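DNA topoisomerase I-like protein (Leishmania donovani, PDB 2B9S) forms the small subunit of a heterodimeric type IB topoisomerase, which probably relaxes DNA supercoils by cutting and resealing one strand. Local coordinates at residues Ser30-Gln35 / Asn40-Ala45. Residues are numbered along the deposited sequence; the frame is centred on the assembly and turned at random.
With nucleotides of chain C.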
# COMPACT_ATOMS: atom_id res chain seq x y z
N SER E 30 8.70 -14.32 -20.61
CA SER E 30 9.35 -14.45 -21.94
C SER E 30 10.85 -14.68 -21.89
O SER E 30 11.37 -15.59 -22.54
CB SER E 30 9.14 -13.20 -22.79
OG SER E 30 8.31 -13.47 -23.91
N TRP E 31 11.53 -13.83 -21.12
CA TRP E 31 12.97 -13.85 -21.04
C TRP E 31 13.44 -15.11 -20.31
O TRP E 31 14.46 -15.70 -20.68
CB TRP E 31 13.48 -12.56 -20.38
CG TRP E 31 14.95 -12.54 -20.08
CD1 TRP E 31 15.95 -11.98 -20.83
CD2 TRP E 31 15.59 -13.10 -18.92
NE1 TRP E 31 17.17 -12.16 -20.22
CE2 TRP E 31 16.98 -12.84 -19.04
CE3 TRP E 31 15.13 -13.79 -17.79
CZ2 TRP E 31 17.90 -13.24 -18.08
CZ3 TRP E 31 16.05 -14.20 -16.84
CH2 TRP E 31 17.43 -13.93 -16.99
N ALA E 32 12.69 -15.54 -19.30
CA ALA E 32 13.03 -16.75 -18.54
C ALA E 32 12.89 -18.04 -19.36
O ALA E 32 13.64 -19.00 -19.13
CB ALA E 32 12.20 -16.83 -17.27
N LYS E 33 11.94 -18.08 -20.30
CA LYS E 33 11.77 -19.25 -21.18
C LYS E 33 12.76 -19.23 -22.35
O LYS E 33 13.20 -20.29 -22.80
CB LYS E 33 10.34 -19.35 -21.68
N ALA E 34 13.11 -18.03 -22.81
CA ALA E 34 14.05 -17.85 -23.92
C ALA E 34 15.52 -17.97 -23.49
O ALA E 34 16.41 -17.98 -24.33
CB ALA E 34 13.81 -16.50 -24.62
N GLN E 35 15.76 -18.05 -22.19
CA GLN E 35 17.11 -18.22 -21.66
C GLN E 35 17.14 -19.44 -20.75
O GLN E 35 18.10 -19.65 -20.02
CB GLN E 35 17.57 -16.94 -20.91
N ASN E 40 10.70 -20.45 -11.03
CA ASN E 40 10.80 -20.60 -9.57
C ASN E 40 11.98 -19.86 -8.91
O ASN E 40 12.00 -19.73 -7.69
CB ASN E 40 10.82 -22.09 -9.19
N LYS E 41 12.95 -19.39 -9.69
CA LYS E 41 14.10 -18.66 -9.14
C LYS E 41 13.93 -17.13 -9.25
O LYS E 41 14.84 -16.35 -8.89
CB LYS E 41 15.41 -19.13 -9.82
N ILE E 42 12.76 -16.71 -9.74
CA ILE E 42 12.40 -15.29 -9.90
C ILE E 42 11.05 -14.98 -9.20
O ILE E 42 10.97 -14.04 -8.41
CB ILE E 42 12.37 -14.89 -11.39
CG1 ILE E 42 13.79 -14.93 -11.99
CG2 ILE E 42 11.77 -13.50 -11.57
CD1 ILE E 42 13.83 -15.15 -13.49
N PHE E 43 10.02 -15.78 -9.49
CA PHE E 43 8.74 -15.70 -8.80
C PHE E 43 8.60 -16.85 -7.82
O PHE E 43 8.76 -18.01 -8.20
CB PHE E 43 7.56 -15.76 -9.77
CG PHE E 43 7.47 -14.60 -10.73
CD1 PHE E 43 6.85 -14.76 -11.96
CD2 PHE E 43 7.96 -13.33 -10.40
CE1 PHE E 43 6.74 -13.70 -12.85
CE2 PHE E 43 7.86 -12.26 -11.29
CZ PHE E 43 7.25 -12.45 -12.51
N SER E 44 8.31 -16.52 -6.57
CA SER E 44 7.94 -17.52 -5.57
C SER E 44 6.64 -18.21 -5.98
O SER E 44 5.98 -17.78 -6.93
CB SER E 44 7.80 -16.88 -4.19
OG SER E 44 6.59 -16.13 -4.11
N ALA E 45 6.28 -19.28 -5.27
CA ALA E 45 5.02 -19.99 -5.46
C ALA E 45 3.79 -19.08 -5.48
O ALA E 45 2.91 -19.22 -6.33
CB ALA E 45 4.86 -21.02 -4.35
P DT C 9 5.63 -17.28 -0.91
OP1 DT C 9 5.20 -18.64 -1.34
OP2 DT C 9 5.65 -16.18 -1.91
O5' DT C 9 4.73 -16.84 0.35
C5' DT C 9 4.99 -17.36 1.65
C4' DT C 9 4.28 -16.54 2.72
O4' DT C 9 5.13 -15.44 3.13
C3' DT C 9 2.94 -15.92 2.33
O3' DT C 9 1.93 -16.43 3.25
C2' DT C 9 3.18 -14.40 2.35
C1' DT C 9 4.37 -14.24 3.27
N1 DT C 9 5.30 -13.07 3.05
C2 DT C 9 5.62 -12.27 4.14
O2 DT C 9 5.19 -12.45 5.28
N3 DT C 9 6.48 -11.24 3.85
C4 DT C 9 7.03 -10.94 2.62
O4 DT C 9 7.79 -10.00 2.48
C5 DT C 9 6.66 -11.80 1.51
C6 DT C 9 5.82 -12.81 1.78
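The delta methyl of Ile42 reaches across to two consecutive residues of helix 25-34, Trp31 and Ala32, and carries all of the apolar contact between the segments. Its CD1 lies 4.1 Å from Trp31 CZ3, arriving at the rim of the six-membered ring and close to the ring plane, so the methyl does not lie over a face of the indole. The same CD1 lies 4.4 Å from Ala32 CB, the end of the isoleucine pointing at the flank of that methyl. Both distances are ordinary to loose for methyl packing, and only about 70 Å² is buried in all.

Two torsions direct this approach. Ile42 carries CG1 opposite its carbonyl carbon (chi1 -67°) and extends CD1 further along an open chain, while Trp31 swings its indole away from the backbone N (chi1 173°), which brings the benzo edge within range although the CB itself does not aim at the loop. The two side chains consequently meet at roughly a right angle. Phe398 of the topoisomerase I-like protein chain stacks on the Trp31 ring, and Phe416 of that chain also packs on Ile42, so the contact lies against the interface of the heterodimer.

Two residues further on, Ser44 turns to the DNA: its OG donates a hydrogen bond to OP2 of DT9 of chain C, though the modelled 2.4 Å is implausibly short and the exact length is doubtful. Ser44 is also the N-cap residue of helix 45-50, and the helix start beside a phosphate would be expected to help stabilise the negative charge.

Within the small subunit, Ile42 and Phe43 both rest on Ile28, one turn back along helix 25-34. The loop is thus laid against that helix on its way from the short 3-10 segment to helix 45-50.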